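Local coordinates for protein DNA polymerase sliding clamp B (Sulfolobus tokodaii, PDB 3AIZ) that forms part of a ring around DNA that tethers DNA polymerase and other processing proteins to the template during replication, at residues Ser7-Phe12 / Lys77-Ala82; Asp33-Arg38 / Glu55-Tyr60. One frame throughout, in Å; residues are numbered along the deposited sequence.

Interaction 1: residues Ser7-Phe12 / Lys77-Ala82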
# COMPACT_ATOMS: atom_id res chain seq x y z
N SER A 7 -31.60 -10.75 11.23
CA SER A 7 -30.53 -10.91 12.21
C SER A 7 -29.11 -10.88 11.65
O SER A 7 -28.14 -10.98 12.40
CB SER A 7 -30.73 -12.19 13.02
OG SER A 7 -30.52 -13.34 12.21
N SER A 8 -28.97 -10.74 10.33
CA SER A 8 -27.65 -10.76 9.73
C SER A 8 -27.51 -9.83 8.52
O SER A 8 -28.02 -10.12 7.44
CB SER A 8 -27.24 -12.18 9.33
OG SER A 8 -25.98 -12.19 8.69
N ALA A 9 -26.80 -8.72 8.71
CA ALA A 9 -26.52 -7.80 7.63
C ALA A 9 -25.64 -8.46 6.58
O ALA A 9 -25.85 -8.29 5.38
CB ALA A 9 -25.85 -6.54 8.17
N LYS A 10 -24.65 -9.22 7.04
CA LYS A 10 -23.71 -9.88 6.14
C LYS A 10 -24.43 -10.85 5.20
O LYS A 10 -24.26 -10.78 3.98
CB LYS A 10 -22.64 -10.63 6.93
CG LYS A 10 -21.44 -11.05 6.10
CD LYS A 10 -20.46 -11.90 6.90
CE LYS A 10 -21.03 -13.29 7.17
NZ LYS A 10 -21.24 -14.06 5.91
N ASP A 11 -25.24 -11.74 5.77
CA ASP A 11 -25.98 -12.71 4.98
C ASP A 11 -26.92 -12.04 3.98
O ASP A 11 -27.02 -12.47 2.83
CB ASP A 11 -26.75 -13.67 5.89
CG ASP A 11 -25.84 -14.62 6.64
OD1 ASP A 11 -24.69 -14.81 6.20
OD2 ASP A 11 -26.28 -15.19 7.66
N PHE A 12 -27.59 -10.99 4.43
CA PHE A 12 -28.47 -10.20 3.56
C PHE A 12 -27.69 -9.70 2.34
O PHE A 12 -28.19 -9.76 1.21
CB PHE A 12 -29.04 -9.02 4.34
CG PHE A 12 -30.32 -8.46 3.76
CD1 PHE A 12 -31.43 -8.28 4.56
CD2 PHE A 12 -30.40 -8.13 2.42
CE1 PHE A 12 -32.60 -7.77 4.04
CE2 PHE A 12 -31.57 -7.62 1.89
CZ PHE A 12 -32.68 -7.44 2.70
N LYS A 77 -24.75 -0.76 -0.61
CA LYS A 77 -23.84 0.17 0.04
C LYS A 77 -24.00 0.16 1.56
O LYS A 77 -23.02 0.09 2.30
CB LYS A 77 -24.04 1.59 -0.50
CG LYS A 77 -23.74 1.74 -1.98
CD LYS A 77 -23.94 3.18 -2.45
CE LYS A 77 -23.64 3.32 -3.94
NZ LYS A 77 -23.81 4.73 -4.41
N ILE A 78 -25.25 0.22 2.01
CA ILE A 78 -25.55 0.27 3.44
C ILE A 78 -25.19 -1.03 4.15
O ILE A 78 -24.73 -1.01 5.29
CB ILE A 78 -27.04 0.61 3.69
CG1 ILE A 78 -27.35 0.59 5.19
CG2 ILE A 78 -27.94 -0.36 2.94
CD1 ILE A 78 -26.57 1.61 5.98
N LEU A 79 -25.40 -2.16 3.48
CA LEU A 79 -25.11 -3.46 4.08
C LEU A 79 -23.61 -3.72 4.19
O LEU A 79 -23.17 -4.49 5.03
CB LEU A 79 -25.79 -4.58 3.28
CG LEU A 79 -27.32 -4.57 3.31
CD1 LEU A 79 -27.87 -5.70 2.46
CD2 LEU A 79 -27.83 -4.67 4.73
N GLY A 80 -22.83 -3.06 3.33
CA GLY A 80 -21.39 -3.17 3.37
C GLY A 80 -20.79 -2.41 4.55
O GLY A 80 -19.67 -2.69 4.97
N LYS A 81 -21.56 -1.46 5.07
CA LYS A 81 -21.12 -0.67 6.22
C LYS A 81 -21.20 -1.46 7.52
O LYS A 81 -21.01 -0.92 8.60
CB LYS A 81 -21.97 0.60 6.35
CG LYS A 81 -21.88 1.54 5.16
CD LYS A 81 -22.70 2.80 5.38
CE LYS A 81 -22.65 3.71 4.16
NZ LYS A 81 -21.26 4.11 3.83
N ALA A 82 -21.47 -2.76 7.40
CA ALA A 82 -21.56 -3.63 8.56
C ALA A 82 -20.21 -3.75 9.25
O ALA A 82 -19.32 -4.46 8.79
CB ALA A 82 -22.07 -5.01 8.15
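The two helices of the N-terminal PCNA domain, of the kind that line the central DNA channel in this family, meet where A9 and F12 in the first turn of helix 9-16 pack against L79 and A82 of segment 77-82, on helix 72-80. L79 divides its branches between the two partners. Its CD1 lies obliquely against the F12 ring, nearest to CD2 at 3.5 Å, while its CD2 comes to 4.2 Å from the carbonyl oxygen A9 O. The F12 ring swings away from its own backbone N (chi1 -158°), which sets CG and CD2 beside that methyl. Three residues on from L79, A82 turns its CB onto the CB of A9 at 4.1 Å, methyl to methyl. S8 is the N-cap of helix 9-16: its OG accepts from D11 N at 3.0 Å, with a fairly straight N-H...O angle of 162°. D11 OD2 in turn bonds S236 OG, and K10 NZ forms a salt bridge to D11 OD1 at 3.5 Å. V89 and V102 of the underlying strands touch both A9 and L79. The cross-helix contact is therefore apolar, made by the F12 ring, the L79 methyls and two alanine methyls, whereas these polar bonds serve segment 7-12 and S236.

Interaction 2: residues Asp33-Arg38 / Glu55-Tyr60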
# COMPACT_ATOMS: atom_id res chain seq x y z
N ASP A 33 -46.05 -14.20 4.93
CA ASP A 33 -45.23 -15.40 5.10
C ASP A 33 -43.75 -15.19 4.82
O ASP A 33 -42.92 -16.00 5.23
CB ASP A 33 -45.77 -16.54 4.23
CG ASP A 33 -47.13 -17.03 4.70
OD1 ASP A 33 -47.59 -16.59 5.77
OD2 ASP A 33 -47.74 -17.86 3.99
N SER A 34 -43.41 -14.11 4.12
CA SER A 34 -42.01 -13.84 3.81
C SER A 34 -41.80 -12.53 3.06
O SER A 34 -42.69 -12.04 2.37
CB SER A 34 -41.42 -14.98 2.97
OG SER A 34 -41.94 -14.95 1.65
N ILE A 35 -40.60 -11.97 3.21
CA ILE A 35 -40.14 -10.91 2.35
C ILE A 35 -39.40 -11.58 1.20
O ILE A 35 -38.60 -12.49 1.43
CB ILE A 35 -39.16 -9.97 3.07
CG1 ILE A 35 -39.82 -9.36 4.31
CG2 ILE A 35 -38.67 -8.87 2.13
CD1 ILE A 35 -38.90 -8.48 5.11
N PHE A 36 -39.68 -11.17 -0.03
CA PHE A 36 -39.04 -11.81 -1.17
C PHE A 36 -38.98 -10.93 -2.40
O PHE A 36 -39.77 -10.00 -2.56
CB PHE A 36 -39.74 -13.12 -1.51
CG PHE A 36 -41.09 -12.94 -2.14
CD1 PHE A 36 -42.24 -12.96 -1.38
CD2 PHE A 36 -41.20 -12.75 -3.51
CE1 PHE A 36 -43.48 -12.79 -1.96
CE2 PHE A 36 -42.44 -12.59 -4.10
CZ PHE A 36 -43.58 -12.60 -3.33
N SER A 37 -38.04 -11.24 -3.28
CA SER A 37 -37.91 -10.57 -4.56
C SER A 37 -37.60 -11.61 -5.63
O SER A 37 -36.74 -12.47 -5.42
CB SER A 37 -36.81 -9.52 -4.51
OG SER A 37 -36.70 -8.83 -5.74
N ARG A 38 -38.30 -11.55 -6.75
CA ARG A 38 -38.08 -12.52 -7.82
C ARG A 38 -38.16 -11.87 -9.20
O ARG A 38 -39.11 -11.16 -9.51
CB ARG A 38 -39.07 -13.68 -7.71
CG ARG A 38 -40.49 -13.35 -8.14
CD ARG A 38 -40.79 -13.90 -9.54
NE ARG A 38 -42.17 -13.66 -9.94
CZ ARG A 38 -42.72 -14.13 -11.06
NH1 ARG A 38 -42.00 -14.86 -11.89
NH2 ARG A 38 -43.99 -13.86 -11.34
N GLU A 55 -40.31 -16.73 9.53
CA GLU A 55 -39.73 -17.36 10.71
C GLU A 55 -38.42 -16.68 11.09
O GLU A 55 -38.03 -16.66 12.26
CB GLU A 55 -39.49 -18.85 10.46
CG GLU A 55 -38.88 -19.58 11.65
CD GLU A 55 -38.33 -20.95 11.28
OE1 GLU A 55 -38.28 -21.26 10.07
OE2 GLU A 55 -37.95 -21.70 12.20
N TYR A 56 -37.74 -16.12 10.09
CA TYR A 56 -36.45 -15.50 10.31
C TYR A 56 -36.55 -13.98 10.32
O TYR A 56 -35.54 -13.27 10.21
CB TYR A 56 -35.45 -15.97 9.26
CG TYR A 56 -35.36 -17.47 9.16
CD1 TYR A 56 -34.81 -18.23 10.18
CD2 TYR A 56 -35.84 -18.14 8.03
CE1 TYR A 56 -34.73 -19.61 10.09
CE2 TYR A 56 -35.76 -19.52 7.93
CZ TYR A 56 -35.21 -20.25 8.97
OH TYR A 56 -35.13 -21.62 8.87
N LEU A 57 -37.78 -13.48 10.44
CA LEU A 57 -38.02 -12.05 10.57
C LEU A 57 -38.56 -11.75 11.97
O LEU A 57 -39.62 -12.24 12.34
CB LEU A 57 -39.02 -11.57 9.53
CG LEU A 57 -38.63 -11.73 8.06
CD1 LEU A 57 -39.82 -11.42 7.16
CD2 LEU A 57 -37.44 -10.84 7.72
N GLU A 58 -37.81 -10.96 12.74
CA GLU A 58 -38.26 -10.58 14.07
C GLU A 58 -38.92 -9.21 14.06
O GLU A 58 -38.70 -8.42 13.14
CB GLU A 58 -37.08 -10.58 15.06
CG GLU A 58 -36.53 -11.96 15.38
CD GLU A 58 -35.68 -12.53 14.26
OE1 GLU A 58 -34.93 -11.76 13.64
OE2 GLU A 58 -35.76 -13.76 14.02
N ASP A 59 -39.74 -8.94 15.08
CA ASP A 59 -40.42 -7.66 15.22
C ASP A 59 -41.05 -7.25 13.89
O ASP A 59 -40.93 -6.10 13.46
CB ASP A 59 -39.44 -6.59 15.70
CG ASP A 59 -40.14 -5.41 16.35
OD1 ASP A 59 -41.39 -5.42 16.43
OD2 ASP A 59 -39.44 -4.46 16.78
N TYR A 60 -41.71 -8.20 13.25
CA TYR A 60 -42.25 -8.00 11.90
C TYR A 60 -43.68 -7.48 11.93
O TYR A 60 -44.62 -8.24 12.16
CB TYR A 60 -42.17 -9.31 11.12
CG TYR A 60 -42.55 -9.19 9.66
CD1 TYR A 60 -42.47 -7.98 8.99
CD2 TYR A 60 -42.98 -10.30 8.95
CE1 TYR A 60 -42.81 -7.87 7.66
CE2 TYR A 60 -43.33 -10.20 7.61
CZ TYR A 60 -43.24 -8.99 6.98
OH TYR A 60 -43.58 -8.88 5.65
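With CG1 anti to its carbonyl carbon (chi1 -58°) and CD1 extended beyond it, I35 reaches out from strand 34-40 to L57, whose own CG is likewise anti to the carbonyl carbon (chi1 -62°). The two side chains meet at an angle: I35 CG1 is 3.5 Å from L57 CD1, and I35 CD1 lies 3.8 Å from L57 CD2, so the end of the isoleucine touches both leucine methyls. Y60 enters after the corner at D59, its ring directed toward the same isoleucine. One face of that ring takes L57 CD1, which sits 3.7 Å above the plane and offset toward the rim. I35 approaches the phenol end obliquely, with CG1 4.0 Å from Y60 OH. The hydroxyl is hydrogen-bonded to T31 O, just before strand 34-40, which ties the tip of the tyrosine to the turn between two neighbouring strands. A4 and F30 each touch both I35 and Y60, and I52 packs on L57. Apolar contact thus joins the loop after strand 46-53 to strand 34-40, with the Y60-T31 bond adding a polar tie, and that hydrogen bond is consistent with the phenol end lying beside aliphatic carbons.

Overall arrangement
Interactions 1 and 2 both belong to the N-terminal PCNA domain, and their centres lie about 16 Å apart. Along the chain, interaction 2 is nested inside the loop that interaction 1 closes. The first joins two helices; the second folds a loop onto a strand. They come into contact at S7 N and E58 OE1, 4.2 Å apart, as packing. Strand 3-6 also connects them: it runs into segment 7-12, while its A4 touches I35 and Y60 and its T5 is backbone-bonded to E58. Strand 46-53 provides a second route, with F50 meeting the ring of F12 and bonding through its backbone to S37, and I52 touching L57.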